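Side-chain contacts in oligopeptide ABC transporter OppAIV (Borrelia burgdorferi B31, PDB 4GL8), which probably binds oligopeptides as the solute-binding component of an ABC transporter that takes peptides into the cell: residues Leu255-Asp260 against Asn506-Gly511; Arg118-Glu123 against Met131-Ile136; Ser289-Asn294 against Lys384-Ile389. One frame throughout, in Å; residues are numbered along the deposited sequence.

Contact 1 (Leu255-Asp260 against Asn506-Gly511)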
loop_
_atom_site.group_PDB
_atom_site.type_symbol
_atom_site.label_atom_id
_atom_site.label_comp_id
_atom_site.label_asym_id
_atom_site.label_seq_id
_atom_site.Cartn_x
_atom_site.Cartn_y
_atom_site.Cartn_z
ATOM N N LEU A 255 11.629 -10.830 23.036
ATOM C CA LEU A 255 12.386 -11.848 23.773
ATOM C C LEU A 255 12.138 -11.804 25.266
ATOM O O LEU A 255 12.325 -12.809 25.925
ATOM C CB LEU A 255 13.894 -11.707 23.568
ATOM C CG LEU A 255 14.512 -12.176 22.260
ATOM C CD1 LEU A 255 16.024 -11.952 22.318
ATOM C CD2 LEU A 255 14.206 -13.642 21.995
ATOM N N ASN A 256 11.722 -10.649 25.787
ATOM C CA ASN A 256 11.390 -10.489 27.214
ATOM C C ASN A 256 9.873 -10.516 27.464
ATOM O O ASN A 256 9.396 -9.991 28.469
ATOM C CB ASN A 256 11.996 -9.169 27.741
ATOM C CG ASN A 256 11.995 -9.064 29.277
ATOM O OD1 ASN A 256 12.349 -9.994 30.001
ATOM N ND2 ASN A 256 11.607 -7.905 29.768
ATOM N N ASP A 257 9.121 -11.115 26.541
ATOM C CA ASP A 257 7.687 -11.377 26.733
ATOM C C ASP A 257 6.845 -10.097 26.826
ATOM O O ASP A 257 5.824 -10.096 27.507
ATOM C CB ASP A 257 7.481 -12.258 28.001
ATOM C CG ASP A 257 6.127 -13.031 28.014
ATOM O OD1 ASP A 257 5.502 -13.255 26.945
ATOM O OD2 ASP A 257 5.704 -13.442 29.127
ATOM N N GLU A 258 7.267 -9.013 26.166
ATOM C CA GLU A 258 6.509 -7.735 26.204
ATOM C C GLU A 258 5.830 -7.402 24.857
ATOM O O GLU A 258 5.182 -6.342 24.697
ATOM C CB GLU A 258 7.414 -6.557 26.538
ATOM C CG GLU A 258 8.312 -6.634 27.768
ATOM C CD GLU A 258 9.384 -5.523 27.729
ATOM O OE1 GLU A 258 9.044 -4.411 27.289
ATOM O OE2 GLU A 258 10.562 -5.743 28.106
ATOM N N LEU A 259 6.036 -8.264 23.867
ATOM C CA LEU A 259 5.311 -8.167 22.613
ATOM C C LEU A 259 4.857 -9.567 22.214
ATOM O O LEU A 259 5.604 -10.517 22.335
ATOM C CB LEU A 259 6.173 -7.545 21.507
ATOM C CG LEU A 259 6.496 -6.041 21.616
ATOM C CD1 LEU A 259 7.488 -5.648 20.537
ATOM C CD2 LEU A 259 5.267 -5.170 21.479
ATOM N N ASP A 260 3.631 -9.667 21.731
ATOM C CA ASP A 260 3.109 -10.903 21.202
ATOM C C ASP A 260 3.524 -11.107 19.758
ATOM O O ASP A 260 3.439 -12.230 19.243
ATOM C CB ASP A 260 1.584 -10.905 21.331
ATOM C CG ASP A 260 1.139 -10.768 22.774
ATOM O OD1 ASP A 260 1.190 -11.763 23.495
ATOM O OD2 ASP A 260 0.804 -9.656 23.210
ATOM N N ASN A 506 3.048 -18.072 18.590
ATOM C CA ASN A 506 2.100 -19.143 18.285
ATOM C C ASN A 506 1.950 -20.183 19.410
ATOM O O ASN A 506 1.059 -21.014 19.344
ATOM C CB ASN A 506 2.406 -19.819 16.929
ATOM C CG ASN A 506 3.847 -20.314 16.811
ATOM O OD1 ASN A 506 4.488 -20.628 17.807
ATOM N ND2 ASN A 506 4.358 -20.370 15.587
ATOM N N ASP A 507 2.805 -20.120 20.438
ATOM C CA ASP A 507 2.567 -20.856 21.691
ATOM C C ASP A 507 1.472 -20.254 22.608
ATOM O O ASP A 507 0.997 -20.927 23.529
ATOM C CB ASP A 507 3.868 -20.931 22.488
ATOM C CG ASP A 507 4.373 -19.553 22.880
ATOM O OD1 ASP A 507 4.397 -18.651 22.004
ATOM O OD2 ASP A 507 4.708 -19.365 24.066
ATOM N N LYS A 508 1.104 -18.992 22.377
ATOM C CA LYS A 508 0.077 -18.292 23.160
ATOM C C LYS A 508 -1.205 -18.061 22.358
ATOM O O LYS A 508 -2.308 -18.131 22.900
ATOM C CB LYS A 508 0.574 -16.906 23.582
ATOM C CG LYS A 508 1.625 -16.890 24.669
ATOM C CD LYS A 508 2.068 -15.448 24.965
ATOM C CE LYS A 508 1.090 -14.675 25.858
ATOM N NZ LYS A 508 1.478 -13.237 26.036
ATOM N N TRP A 509 -1.047 -17.730 21.077
ATOM C CA TRP A 509 -2.161 -17.364 20.236
ATOM C C TRP A 509 -2.329 -18.244 18.999
ATOM O O TRP A 509 -1.377 -18.874 18.526
ATOM C CB TRP A 509 -1.978 -15.930 19.785
ATOM C CG TRP A 509 -1.652 -14.994 20.904
ATOM C CD1 TRP A 509 -0.416 -14.553 21.267
ATOM C CD2 TRP A 509 -2.566 -14.400 21.805
ATOM N NE1 TRP A 509 -0.508 -13.699 22.331
ATOM C CE2 TRP A 509 -1.823 -13.589 22.680
ATOM C CE3 TRP A 509 -3.951 -14.459 21.954
ATOM C CZ2 TRP A 509 -2.418 -12.840 23.681
ATOM C CZ3 TRP A 509 -4.542 -13.716 22.957
ATOM C CH2 TRP A 509 -3.782 -12.917 23.804
ATOM N N LYS A 510 -3.561 -18.272 18.496
ATOM C CA LYS A 510 -3.867 -18.770 17.174
ATOM C C LYS A 510 -4.742 -17.730 16.490
ATOM O O LYS A 510 -5.095 -16.712 17.102
ATOM C CB LYS A 510 -4.607 -20.104 17.256
ATOM C CG LYS A 510 -5.953 -20.066 17.979
ATOM C CD LYS A 510 -6.618 -21.435 17.924
ATOM C CE LYS A 510 -7.843 -21.501 18.819
ATOM N NZ LYS A 510 -8.401 -22.880 18.876
ATOM N N GLY A 511 -5.086 -18.001 15.236
ATOM C CA GLY A 511 -6.019 -17.174 14.492
ATOM C C GLY A 511 -5.414 -16.109 13.607
ATOM O O GLY A 511 -6.145 -15.202 13.153
#

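Contact 2 (Arg118-Glu123 against Met131-Ile136)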
loop_
_atom_site.group_PDB
_atom_site.type_symbol
_atom_site.label_atom_id
_atom_site.label_comp_id
_atom_site.label_asym_id
_atom_site.label_seq_id
_atom_site.Cartn_x
_atom_site.Cartn_y
_atom_site.Cartn_z
ATOM N N ARG A 118 -17.784 12.939 0.481
ATOM C CA ARG A 118 -16.617 13.589 1.114
ATOM C C ARG A 118 -15.303 13.309 0.365
ATOM O O ARG A 118 -14.531 14.244 0.143
ATOM C CB ARG A 118 -16.478 13.171 2.589
ATOM C CG ARG A 118 -15.171 13.602 3.274
ATOM C CD ARG A 118 -15.183 13.199 4.746
ATOM N NE ARG A 118 -14.081 13.759 5.518
ATOM C CZ ARG A 118 -12.992 13.098 5.932
ATOM N NH1 ARG A 118 -12.791 11.800 5.635
ATOM N NH2 ARG A 118 -12.071 13.747 6.660
ATOM N N ILE A 119 -15.003 12.061 -0.010
ATOM C CA ILE A 119 -13.706 11.814 -0.648
ATOM C C ILE A 119 -13.658 12.409 -2.055
ATOM O O ILE A 119 -12.588 12.699 -2.563
ATOM C CB ILE A 119 -13.279 10.332 -0.654
ATOM C CG1 ILE A 119 -11.814 10.216 -1.048
ATOM C CG2 ILE A 119 -14.156 9.501 -1.594
ATOM C CD1 ILE A 119 -11.258 8.829 -0.834
ATOM N N LEU A 120 -14.827 12.635 -2.655
ATOM C CA LEU A 120 -14.918 13.270 -3.970
ATOM C C LEU A 120 -15.025 14.779 -3.885
ATOM O O LEU A 120 -15.235 15.438 -4.909
ATOM C CB LEU A 120 -16.104 12.703 -4.747
ATOM C CG LEU A 120 -15.898 11.245 -5.170
ATOM C CD1 LEU A 120 -17.220 10.567 -5.511
ATOM C CD2 LEU A 120 -14.953 11.174 -6.355
ATOM N N ASP A 121 -14.882 15.320 -2.672
ATOM C CA ASP A 121 -14.752 16.741 -2.453
ATOM C C ASP A 121 -13.283 17.119 -2.538
ATOM O O ASP A 121 -12.467 16.622 -1.768
ATOM C CB ASP A 121 -15.265 17.118 -1.060
ATOM C CG ASP A 121 -15.459 18.632 -0.888
ATOM O OD1 ASP A 121 -14.886 19.435 -1.675
ATOM O OD2 ASP A 121 -16.209 19.007 0.039
ATOM N N LYS A 122 -12.966 18.026 -3.454
ATOM C CA LYS A 122 -11.612 18.559 -3.614
ATOM C C LYS A 122 -11.029 19.039 -2.277
ATOM O O LYS A 122 -9.847 18.806 -2.003
ATOM C CB LYS A 122 -11.632 19.695 -4.631
ATOM C CG LYS A 122 -10.323 19.977 -5.347
ATOM C CD LYS A 122 -10.577 20.811 -6.614
ATOM C CE LYS A 122 -11.157 19.955 -7.746
ATOM N NZ LYS A 122 -11.532 20.716 -8.977
ATOM N N GLU A 123 -11.855 19.637 -1.418
ATOM C CA GLU A 123 -11.357 20.263 -0.174
ATOM C C GLU A 123 -10.817 19.270 0.843
ATOM O O GLU A 123 -10.005 19.637 1.685
ATOM C CB GLU A 123 -12.430 21.156 0.481
ATOM N N MET A 131 -8.139 6.916 -7.581
ATOM C CA MET A 131 -8.652 5.552 -7.587
ATOM C C MET A 131 -10.197 5.509 -7.684
ATOM O O MET A 131 -10.754 4.726 -8.458
ATOM C CB MET A 131 -8.160 4.840 -6.352
ATOM C CG MET A 131 -8.670 3.417 -6.240
ATOM S SD MET A 131 -7.755 2.514 -4.988
ATOM C CE MET A 131 -6.172 2.455 -5.778
ATOM N N ILE A 132 -10.883 6.369 -6.942
ATOM C CA ILE A 132 -12.324 6.473 -7.050
ATOM C C ILE A 132 -12.781 6.996 -8.420
ATOM O O ILE A 132 -13.712 6.463 -8.992
ATOM C CB ILE A 132 -12.935 7.388 -5.969
ATOM C CG1 ILE A 132 -12.488 6.975 -4.584
ATOM C CG2 ILE A 132 -14.452 7.307 -6.004
ATOM C CD1 ILE A 132 -12.730 5.501 -4.314
ATOM N N LYS A 133 -12.139 8.056 -8.901
ATOM C CA LYS A 133 -12.479 8.699 -10.177
ATOM C C LYS A 133 -12.285 7.799 -11.397
ATOM O O LYS A 133 -13.032 7.883 -12.365
ATOM C CB LYS A 133 -11.636 9.966 -10.364
ATOM C CG LYS A 133 -11.957 11.048 -9.343
ATOM C CD LYS A 133 -10.849 12.075 -9.131
ATOM C CE LYS A 133 -10.454 12.789 -10.396
ATOM N NZ LYS A 133 -9.186 13.533 -10.192
ATOM N N SER A 134 -11.289 6.940 -11.355
ATOM C CA SER A 134 -11.031 6.043 -12.469
ATOM C C SER A 134 -12.018 4.868 -12.518
ATOM O O SER A 134 -12.108 4.217 -13.530
ATOM C CB SER A 134 -9.574 5.527 -12.441
ATOM O OG SER A 134 -9.362 4.625 -11.361
ATOM N N VAL A 135 -12.769 4.629 -11.444
ATOM C CA VAL A 135 -13.625 3.442 -11.317
ATOM C C VAL A 135 -15.114 3.772 -11.488
ATOM O O VAL A 135 -15.820 3.139 -12.279
ATOM C CB VAL A 135 -13.387 2.806 -9.926
ATOM C CG1 VAL A 135 -14.487 1.870 -9.508
ATOM C CG2 VAL A 135 -12.068 2.068 -9.925
ATOM N N ILE A 136 -15.583 4.749 -10.733
ATOM C CA ILE A 136 -17.008 4.996 -10.593
ATOM C C ILE A 136 -17.533 5.987 -11.648
ATOM O O ILE A 136 -16.868 7.009 -11.963
ATOM C CB ILE A 136 -17.290 5.466 -9.161
ATOM C CG1 ILE A 136 -17.057 4.301 -8.206
ATOM C CG2 ILE A 136 -18.701 5.984 -9.024
ATOM C CD1 ILE A 136 -17.240 4.690 -6.756
#

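Contact 3 (Ser289-Asn294 against Lys384-Ile389)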
loop_
_atom_site.group_PDB
_atom_site.type_symbol
_atom_site.label_atom_id
_atom_site.label_comp_id
_atom_site.label_asym_id
_atom_site.label_seq_id
_atom_site.Cartn_x
_atom_site.Cartn_y
_atom_site.Cartn_z
ATOM N N SER A 289 9.790 -3.478 -4.162
ATOM C CA SER A 289 10.808 -2.501 -3.774
ATOM C C SER A 289 11.402 -1.875 -5.048
ATOM O O SER A 289 11.803 -2.577 -5.979
ATOM C CB SER A 289 11.897 -3.166 -2.927
ATOM O OG SER A 289 13.081 -2.357 -2.857
ATOM N N PHE A 290 11.368 -0.552 -5.116
ATOM C CA PHE A 290 12.037 0.191 -6.179
ATOM C C PHE A 290 12.525 1.538 -5.637
ATOM O O PHE A 290 12.069 1.972 -4.613
ATOM C CB PHE A 290 11.157 0.347 -7.427
ATOM C CG PHE A 290 9.855 1.114 -7.218
ATOM C CD1 PHE A 290 9.826 2.490 -7.283
ATOM C CD2 PHE A 290 8.662 0.434 -7.024
ATOM C CE1 PHE A 290 8.632 3.196 -7.124
ATOM C CE2 PHE A 290 7.457 1.113 -6.876
ATOM C CZ PHE A 290 7.444 2.514 -6.912
ATOM N N TYR A 291 13.495 2.156 -6.308
ATOM C CA TYR A 291 13.933 3.508 -5.941
ATOM C C TYR A 291 13.365 4.485 -6.957
ATOM O O TYR A 291 13.597 4.324 -8.152
ATOM C CB TYR A 291 15.479 3.568 -5.896
ATOM C CG TYR A 291 16.078 3.222 -4.542
ATOM C CD1 TYR A 291 15.506 2.277 -3.710
ATOM C CD2 TYR A 291 17.225 3.868 -4.094
ATOM C CE1 TYR A 291 16.050 2.007 -2.450
ATOM C CE2 TYR A 291 17.783 3.586 -2.866
ATOM C CZ TYR A 291 17.189 2.660 -2.039
ATOM O OH TYR A 291 17.779 2.422 -0.811
ATOM N N SER A 292 12.598 5.468 -6.499
ATOM C CA SER A 292 12.077 6.508 -7.374
ATOM C C SER A 292 13.123 7.570 -7.654
ATOM O O SER A 292 14.057 7.785 -6.845
ATOM C CB SER A 292 10.894 7.207 -6.735
ATOM O OG SER A 292 9.862 6.327 -6.364
ATOM N N LEU A 293 12.918 8.243 -8.788
ATOM C CA LEU A 293 13.859 9.203 -9.350
ATOM C C LEU A 293 13.061 10.439 -9.743
ATOM O O LEU A 293 12.091 10.335 -10.471
ATOM C CB LEU A 293 14.588 8.623 -10.563
ATOM C CG LEU A 293 15.290 7.290 -10.315
ATOM C CD1 LEU A 293 15.710 6.652 -11.620
ATOM C CD2 LEU A 293 16.484 7.397 -9.392
ATOM N N ASN A 294 13.450 11.596 -9.230
ATOM C CA ASN A 294 12.788 12.839 -9.530
ATOM C C ASN A 294 13.236 13.313 -10.908
ATOM O O ASN A 294 14.377 13.751 -11.085
ATOM C CB ASN A 294 13.069 13.882 -8.444
ATOM C CG ASN A 294 12.154 15.108 -8.573
ATOM O OD1 ASN A 294 11.810 15.530 -9.676
ATOM N ND2 ASN A 294 11.780 15.688 -7.451
ATOM N N LYS A 384 20.110 -0.464 5.679
ATOM C CA LYS A 384 21.050 -1.450 5.159
ATOM C C LYS A 384 20.918 -1.504 3.638
ATOM O O LYS A 384 21.918 -1.507 2.928
ATOM C CB LYS A 384 20.867 -2.836 5.815
ATOM N N ILE A 385 19.683 -1.507 3.130
ATOM C CA ILE A 385 19.463 -1.539 1.683
ATOM C C ILE A 385 20.069 -0.290 1.044
ATOM O O ILE A 385 20.783 -0.384 0.053
ATOM C CB ILE A 385 17.967 -1.634 1.314
ATOM C CG1 ILE A 385 17.346 -2.953 1.821
ATOM C CG2 ILE A 385 17.795 -1.568 -0.195
ATOM C CD1 ILE A 385 15.816 -2.946 1.775
ATOM N N ALA A 386 19.802 0.880 1.616
ATOM C CA ALA A 386 20.360 2.141 1.065
ATOM C C ALA A 386 21.885 2.174 1.049
ATOM O O ALA A 386 22.492 2.689 0.112
ATOM C CB ALA A 386 19.821 3.337 1.833
ATOM N N GLU A 387 22.504 1.613 2.086
ATOM C CA GLU A 387 23.956 1.509 2.165
ATOM C C GLU A 387 24.520 0.567 1.103
ATOM O O GLU A 387 25.583 0.847 0.531
ATOM C CB GLU A 387 24.407 1.107 3.591
ATOM C CG GLU A 387 24.453 2.325 4.529
ATOM C CD GLU A 387 24.630 2.000 6.013
ATOM O OE1 GLU A 387 24.789 0.828 6.370
ATOM O OE2 GLU A 387 24.569 2.925 6.854
ATOM N N PHE A 388 23.825 -0.546 0.842
ATOM C CA PHE A 388 24.213 -1.444 -0.263
ATOM C C PHE A 388 24.110 -0.723 -1.609
ATOM O O PHE A 388 25.008 -0.818 -2.425
ATOM C CB PHE A 388 23.310 -2.666 -0.296
ATOM C CG PHE A 388 23.594 -3.623 -1.424
ATOM C CD1 PHE A 388 24.596 -4.574 -1.311
ATOM C CD2 PHE A 388 22.802 -3.629 -2.574
ATOM C CE1 PHE A 388 24.833 -5.487 -2.329
ATOM C CE2 PHE A 388 23.035 -4.535 -3.596
ATOM C CZ PHE A 388 24.056 -5.467 -3.476
ATOM N N ILE A 389 23.013 -0.003 -1.829
ATOM C CA ILE A 389 22.813 0.717 -3.084
ATOM C C ILE A 389 23.916 1.768 -3.240
ATOM O O ILE A 389 24.500 1.906 -4.299
ATOM C CB ILE A 389 21.447 1.442 -3.145
ATOM C CG1 ILE A 389 20.271 0.500 -2.866
ATOM C CG2 ILE A 389 21.276 2.168 -4.485
ATOM C CD1 ILE A 389 19.799 -0.282 -4.038
#

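Contact 1 (Leu255-Asp260 against Asn506-Gly511)
Asp260 OD1 takes two donors from neighbouring residues, Trp509 NE1 and Lys508 NZ. The indole bond is the shorter, 2.8 Å from Trp509 NE1 to Asp260 OD1. Its N-H points at the oxygen with an angle of 156° at the hydrogen. The acceptor lies at the edge of the indole, close to the ring plane. Relative to the carboxylate, the same donor sits well above the plane. The two flat groups stand almost perpendicular, with 85° between carboxylate and ring. Lys508 NZ forms a salt bridge to Asp260 OD1 at 3.0 Å and meets that oxygen nearly along its C-O axis. The lysine chain bends at chi3 (79°), which turns its amino end onto the carboxylate, and it crosses the Asp260 side chain at about a right angle.

Asp260 ends the loop between helix 247-255 and strand 261-263. The helix itself closes in a Schellman motif, with Asp257 at positive phi as the C-prime residue. The contact thus joins a helix exit to the C-terminal part of the chain, where strand 509-510 pairs with strand 526-527. Asp260 OD2 is also held, by the backbone N of Lys33. Trp509 also meets Phe32 edge-to-face, and its side chain touches Leu30, Leu236 and Ile525.

The near carboxylate of Asp260 would probably stabilise the ammonium of Lys508. Asp257 OD1 lies 4.1 Å from Lys508 NZ, beyond salt-bridge range. Asp257 is engaged in a salt bridge with Arg505, so it probably adds at most a weak long-range attraction.

Contact 2 (Arg118-Glu123 against Met131-Ile136)
Ile119 comes first along 118-123 in touching the other helix. Ile119 CG2 lies 4.3 Å from Ile132 CG1, a loose apolar contact. Its side chain also rests on Ser126 and Thr181. Leu120 follows, where the chain turns out of helix 109-119. It makes the closer contact, with Leu120 CD2 3.9 Å from Ile132 CG2. One methyl meets another here, and the two side chains run at a slant to each other. The CG2 branch of Ile132 is anti to the backbone N, while its CG1 branch lies beside that N and faces Ile119. The two branches of one isoleucine thus serve two neighbours.

The pairing joins two helices consecutive in the chain, 109-119 and 129-135, whose link includes a 3-10 turn near its start. Leu120 CD2 also lies 4.2 Å from Lys133 CG, so the aliphatic part of the lysine flanks the leucine. The lysine NZ bonds to Asn130 OD1, and Lys133 makes a cation-pi contact with Phe143 of helix 139-143. Leu120 reaches the same helix at Ala139 and Tyr142. Asp121 then shapes the start of the link through an Asx turn: Asp121 OD1 accepts from Glu123 N at 3.0 Å.

Contact 3 (Ser289-Asn294 against Lys384-Ile389)
The Tyr291 ring has Ile389 CD1 over one face and Ala386 CA at its edge, near the ring plane. The phenol oxygen leads the ring into the helix. Tyr291 OH lies 3.2 Å from Ala386 CA and 3.5 Å from Ala386 CB. Ile385 CG2 stands 4.0 Å from Tyr291 OH. Ile389 meets the end of the ring as well as its face: Ile389 CG1 is 3.9 Å from Tyr291 CZ. Ile389 CG2 comes 4.1 Å from Tyr291 CE2. The tyrosine and Ile389 side chains run past each other in opposite directions.

The tyrosine CG is roughly anti to the carbonyl carbon (chi1 -89°), which sends the ring from strand 287-293 to helix 380-397. The short axes approach to 11.7 Å and cross at -63°. Between these two segments a single aromatic side chain, Tyr291, makes the contact. Both elements belong to an alpha/beta lobe, consistent with the periplasmic binding protein fold. Strands 422-428 and 492-504 flank strand 287-293, and Tyr291 also touches Ile422, Arg424 and Leu495 on them. Ile385 and Ile389 continue to Leu323 and Ile313.

No hydrogen bond crosses between the two segments. The hydroxyl meets carbon there, so the join depends on shape and van der Waals contact.

Contacts 2 and 3 are buried and largely apolar, contact 3 with a hydroxyl against carbon. Contact 1 is partly buried and polar, with its centre about 26 Å from the centre of the chain, against about 18 Å for each of the others. Charge and a directed N-H bond hold contact 1, where a loop meets the C-terminal part of the chain. Contact 2 joins the end of one helix and the residue after it to the next helix, while contact 3 joins a helix to a strand about 90 residues away. Contacts 1 and 3 both neighbour strand 492-504: Arg505 just beyond it serves contact 1, and the strand flanks Tyr291 in contact 3. Contact 2 lies across the chain's centre from both.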